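Conserved hypothetical protein (Pseudomonas aeruginosa PAO1, PDB 1TE5) is a predicted class II glutamine amidotransferase that probably hydrolyses the amide of glutamine and passes the ammonia released to an acceptor not yet identified. Local coordinates at residues 107-121 and 128-142. Sequence-based numbering, arbitrary orientation.
Sequences HNGQLADFQPKPGFY and DSEAAFCDLLNRVRR
Y121, which buries more surface here than any other residue, lays one ring face across L137, whose CB stands 3.9 Å from the ring centroid in a CH-pi contact, with L137 CD1 over the ring centre. With CG anti to the carbonyl carbon (chi1 -61°), the ring crosses L137 at about a right angle and carries its hydroxyl past the R141 side chain to E97 O, its hydrogen-bond acceptor in strand 94-98. At its base, Y121 CB packs on C134 CB (3.7 Å). The N138 amide slides past F120 and Y121 at the edges of both rings, with its plane 78° from the F120 ring but only 26° from that of Y121. F120 turns a face to R141, whose CG lies 4.3 Å from the ring centroid. Toward the start of helix 128-143, F114 meets A131 C with its edge, and its CE1 comes 3.6 Å from A132 CA, while P116 and L111 flank its two faces. A water joins F114 O to D128 OD1, and H107 ND1 shares a 2.7 Å hydrogen bond with S129 OG, which also bonds H92. The loop after strand 101-108 thus runs along the helix, fixed mainly by aromatic and aliphatic packing, and the H107-S129 bond pins the strand end to the first turn of the helix; at the F120 end, Y121 and R141 also meet F120 of the second subunit, so the same packing extends into the dimer interface.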
# COMPACT_ATOMS: atom_id res chain seq x y z
N HIS A 107 9.31 -12.20 4.88
CA HIS A 107 9.87 -13.35 5.57
C HIS A 107 9.62 -14.68 4.85
O HIS A 107 8.52 -14.96 4.38
CB HIS A 107 9.25 -13.39 6.97
CG HIS A 107 9.39 -14.72 7.64
ND1 HIS A 107 8.36 -15.33 8.32
CD2 HIS A 107 10.45 -15.56 7.74
CE1 HIS A 107 8.78 -16.49 8.81
NE2 HIS A 107 10.05 -16.65 8.47
N ASN A 108 10.68 -15.48 4.74
CA ASN A 108 10.60 -16.79 4.12
C ASN A 108 10.98 -17.80 5.18
O ASN A 108 12.04 -17.69 5.80
CB ASN A 108 11.58 -16.88 2.95
CG ASN A 108 11.66 -18.28 2.37
OD1 ASN A 108 12.71 -18.94 2.43
ND2 ASN A 108 10.55 -18.76 1.83
N GLY A 109 10.10 -18.77 5.42
CA GLY A 109 10.39 -19.78 6.42
C GLY A 109 9.19 -20.01 7.31
O GLY A 109 8.15 -19.39 7.14
N GLN A 110 9.34 -20.92 8.27
CA GLN A 110 8.25 -21.25 9.18
C GLN A 110 8.68 -21.18 10.65
O GLN A 110 9.78 -21.62 11.00
CB GLN A 110 7.71 -22.65 8.88
CG GLN A 110 7.34 -22.87 7.42
CD GLN A 110 6.90 -24.30 7.16
OE1 GLN A 110 7.34 -25.23 7.84
NE2 GLN A 110 6.02 -24.47 6.18
N LEU A 111 7.80 -20.65 11.49
CA LEU A 111 8.07 -20.52 12.92
C LEU A 111 7.13 -21.38 13.75
O LEU A 111 5.91 -21.30 13.60
CB LEU A 111 7.93 -19.06 13.35
CG LEU A 111 8.77 -18.04 12.57
CD1 LEU A 111 8.49 -16.64 13.07
CD2 LEU A 111 10.25 -18.37 12.68
N ALA A 112 7.70 -22.22 14.62
CA ALA A 112 6.90 -23.10 15.46
C ALA A 112 6.74 -22.54 16.87
O ALA A 112 7.68 -21.98 17.44
CB ALA A 112 7.53 -24.48 15.53
N ASP A 113 5.55 -22.71 17.43
CA ASP A 113 5.24 -22.23 18.78
C ASP A 113 5.67 -20.77 18.96
O ASP A 113 6.38 -20.43 19.91
CB ASP A 113 5.91 -23.12 19.83
CG ASP A 113 5.39 -22.86 21.24
OD1 ASP A 113 6.10 -22.21 22.04
OD2 ASP A 113 4.26 -23.32 21.54
N PHE A 114 5.26 -19.92 18.03
CA PHE A 114 5.59 -18.51 18.07
C PHE A 114 4.38 -17.76 18.60
O PHE A 114 3.32 -17.75 17.98
CB PHE A 114 5.95 -18.01 16.67
CG PHE A 114 6.56 -16.64 16.66
CD1 PHE A 114 5.94 -15.60 15.97
CD2 PHE A 114 7.73 -16.37 17.36
CE1 PHE A 114 6.48 -14.32 15.97
CE2 PHE A 114 8.28 -15.09 17.38
CZ PHE A 114 7.65 -14.06 16.68
N GLN A 115 4.54 -17.11 19.75
CA GLN A 115 3.45 -16.38 20.40
C GLN A 115 3.89 -15.09 21.10
O GLN A 115 3.76 -14.95 22.32
CB GLN A 115 2.75 -17.31 21.41
CG GLN A 115 3.66 -18.38 22.07
CD GLN A 115 4.78 -17.79 22.95
OE1 GLN A 115 4.69 -17.84 24.18
NE2 GLN A 115 5.83 -17.27 22.31
N PRO A 116 4.33 -14.10 20.32
CA PRO A 116 4.78 -12.82 20.87
C PRO A 116 3.71 -12.10 21.68
O PRO A 116 2.52 -12.26 21.42
CB PRO A 116 5.15 -12.02 19.61
CG PRO A 116 4.18 -12.53 18.61
CD PRO A 116 4.22 -14.02 18.85
N LYS A 117 4.14 -11.33 22.67
CA LYS A 117 3.21 -10.57 23.51
C LYS A 117 2.63 -9.41 22.70
O LYS A 117 3.38 -8.61 22.13
CB LYS A 117 3.93 -10.02 24.74
CG LYS A 117 4.74 -11.04 25.51
CD LYS A 117 5.61 -10.36 26.56
CE LYS A 117 6.49 -9.29 25.94
NZ LYS A 117 7.33 -9.82 24.83
N PRO A 118 1.29 -9.31 22.64
CA PRO A 118 0.61 -8.24 21.90
C PRO A 118 1.13 -6.87 22.34
O PRO A 118 1.32 -6.62 23.53
CB PRO A 118 -0.85 -8.44 22.30
CG PRO A 118 -0.93 -9.92 22.46
CD PRO A 118 0.31 -10.21 23.26
N GLY A 119 1.36 -6.00 21.36
CA GLY A 119 1.88 -4.68 21.67
C GLY A 119 1.27 -3.59 20.83
O GLY A 119 0.12 -3.70 20.41
N PHE A 120 2.04 -2.52 20.63
CA PHE A 120 1.63 -1.36 19.84
C PHE A 120 1.12 -1.78 18.47
O PHE A 120 0.04 -1.35 18.03
CB PHE A 120 2.82 -0.41 19.61
CG PHE A 120 3.60 -0.08 20.86
CD1 PHE A 120 3.07 0.78 21.83
CD2 PHE A 120 4.90 -0.59 21.03
CE1 PHE A 120 3.82 1.13 22.96
CE2 PHE A 120 5.66 -0.25 22.15
CZ PHE A 120 5.13 0.62 23.12
N TYR A 121 1.95 -2.52 17.75
CA TYR A 121 1.62 -3.02 16.43
C TYR A 121 0.95 -4.38 16.55
O TYR A 121 1.38 -5.24 17.31
CB TYR A 121 2.88 -3.14 15.56
CG TYR A 121 3.60 -1.83 15.33
CD1 TYR A 121 4.64 -1.42 16.17
CD2 TYR A 121 3.26 -1.00 14.27
CE1 TYR A 121 5.33 -0.23 15.95
CE2 TYR A 121 3.94 0.20 14.04
CZ TYR A 121 4.97 0.58 14.89
OH TYR A 121 5.65 1.76 14.67
N ASP A 128 2.47 -15.96 10.65
CA ASP A 128 3.46 -15.91 11.71
C ASP A 128 4.43 -14.82 11.29
O ASP A 128 5.07 -14.18 12.12
CB ASP A 128 4.20 -17.24 11.85
CG ASP A 128 3.45 -18.26 12.72
OD1 ASP A 128 2.46 -17.90 13.40
OD2 ASP A 128 3.88 -19.43 12.75
N SER A 129 4.56 -14.63 9.98
CA SER A 129 5.45 -13.62 9.42
C SER A 129 5.07 -12.22 9.90
O SER A 129 5.94 -11.44 10.30
CB SER A 129 5.40 -13.65 7.89
OG SER A 129 5.88 -14.89 7.38
N GLU A 130 3.78 -11.89 9.83
CA GLU A 130 3.29 -10.58 10.25
C GLU A 130 3.37 -10.40 11.76
O GLU A 130 3.55 -9.29 12.25
CB GLU A 130 1.87 -10.37 9.76
CG GLU A 130 1.33 -8.99 10.03
CD GLU A 130 -0.04 -8.76 9.43
OE1 GLU A 130 -0.65 -9.73 8.93
OE2 GLU A 130 -0.49 -7.59 9.45
N ALA A 131 3.15 -11.50 12.49
CA ALA A 131 3.23 -11.47 13.95
C ALA A 131 4.68 -11.15 14.34
O ALA A 131 4.93 -10.45 15.32
CB ALA A 131 2.80 -12.81 14.52
N ALA A 132 5.61 -11.68 13.55
CA ALA A 132 7.04 -11.47 13.76
C ALA A 132 7.40 -10.03 13.42
O ALA A 132 8.22 -9.42 14.10
CB ALA A 132 7.86 -12.43 12.91
N PHE A 133 6.81 -9.52 12.34
CA PHE A 133 7.07 -8.14 11.90
C PHE A 133 6.66 -7.12 12.96
O PHE A 133 7.42 -6.20 13.28
CB PHE A 133 6.29 -7.86 10.60
CG PHE A 133 6.54 -6.49 10.03
CD1 PHE A 133 5.57 -5.86 9.25
CD2 PHE A 133 7.76 -5.83 10.24
CE1 PHE A 133 5.80 -4.59 8.69
CE2 PHE A 133 8.01 -4.57 9.68
CZ PHE A 133 7.02 -3.94 8.91
N CYS A 134 5.43 -7.25 13.43
CA CYS A 134 4.90 -6.36 14.45
C CYS A 134 5.72 -6.44 15.72
O CYS A 134 6.06 -5.41 16.29
CB CYS A 134 3.45 -6.70 14.74
SG CYS A 134 2.38 -6.39 13.33
N ASP A 135 6.03 -7.66 16.16
CA ASP A 135 6.81 -7.86 17.37
C ASP A 135 8.16 -7.17 17.29
O ASP A 135 8.59 -6.51 18.25
CB ASP A 135 7.01 -9.35 17.65
CG ASP A 135 7.66 -9.62 18.99
OD1 ASP A 135 7.01 -9.41 20.04
OD2 ASP A 135 8.84 -10.03 19.00
N LEU A 136 8.84 -7.34 16.16
CA LEU A 136 10.15 -6.72 15.94
C LEU A 136 10.00 -5.21 15.99
O LEU A 136 10.90 -4.51 16.44
CB LEU A 136 10.72 -7.15 14.58
CG LEU A 136 12.02 -6.51 14.08
CD1 LEU A 136 12.76 -7.51 13.21
CD2 LEU A 136 11.76 -5.22 13.31
N LEU A 137 8.87 -4.74 15.48
CA LEU A 137 8.55 -3.32 15.45
C LEU A 137 8.29 -2.80 16.85
O LEU A 137 8.60 -1.65 17.16
CB LEU A 137 7.33 -3.06 14.55
CG LEU A 137 7.56 -3.03 13.04
CD1 LEU A 137 6.25 -2.90 12.32
CD2 LEU A 137 8.47 -1.88 12.67
N ASN A 138 7.72 -3.65 17.70
CA ASN A 138 7.42 -3.29 19.08
C ASN A 138 8.68 -3.17 19.92
O ASN A 138 8.74 -2.36 20.84
CB ASN A 138 6.48 -4.32 19.71
CG ASN A 138 5.07 -4.25 19.16
OD1 ASN A 138 4.28 -5.17 19.34
ND2 ASN A 138 4.75 -3.14 18.50
N ARG A 139 9.67 -4.00 19.60
CA ARG A 139 10.94 -3.99 20.30
C ARG A 139 11.75 -2.76 19.92
O ARG A 139 12.53 -2.25 20.72
CB ARG A 139 11.74 -5.24 19.94
CG ARG A 139 11.05 -6.53 20.28
CD ARG A 139 11.85 -7.68 19.72
NE ARG A 139 11.32 -8.96 20.13
CZ ARG A 139 12.07 -9.98 20.54
NH1 ARG A 139 11.50 -11.13 20.90
NH2 ARG A 139 13.40 -9.85 20.59
N VAL A 140 11.64 -2.36 18.66
CA VAL A 140 12.36 -1.18 18.17
C VAL A 140 11.69 0.07 18.74
O VAL A 140 12.38 1.00 19.13
CB VAL A 140 12.38 -1.11 16.60
CG1 VAL A 140 12.99 0.19 16.12
CG2 VAL A 140 13.18 -2.26 16.04
N ARG A 141 10.36 0.08 18.78
CA ARG A 141 9.62 1.23 19.30
C ARG A 141 9.82 1.39 20.81
O ARG A 141 9.90 2.52 21.31
CB ARG A 141 8.13 1.11 18.94
CG ARG A 141 7.25 2.24 19.50
CD ARG A 141 6.47 3.02 18.44
NE ARG A 141 6.57 4.48 18.51
CZ ARG A 141 6.86 5.28 17.48
NH1 ARG A 141 6.92 6.60 17.65
NH2 ARG A 141 7.10 4.78 16.27
N ARG A 142 9.91 0.28 21.54
CA ARG A 142 10.10 0.33 22.98
C ARG A 142 11.51 0.80 23.33
O ARG A 142 11.69 1.68 24.18
CB ARG A 142 9.83 -1.04 23.61
CG ARG A 142 9.44 -0.99 25.08
CD ARG A 142 8.93 -2.34 25.55
NE ARG A 142 8.62 -2.34 26.98
CZ ARG A 142 9.53 -2.34 27.95
NH1 ARG A 142 9.15 -2.35 29.23
NH2 ARG A 142 10.83 -2.34 27.66
O HOH W 1 1.93 -16.10 15.76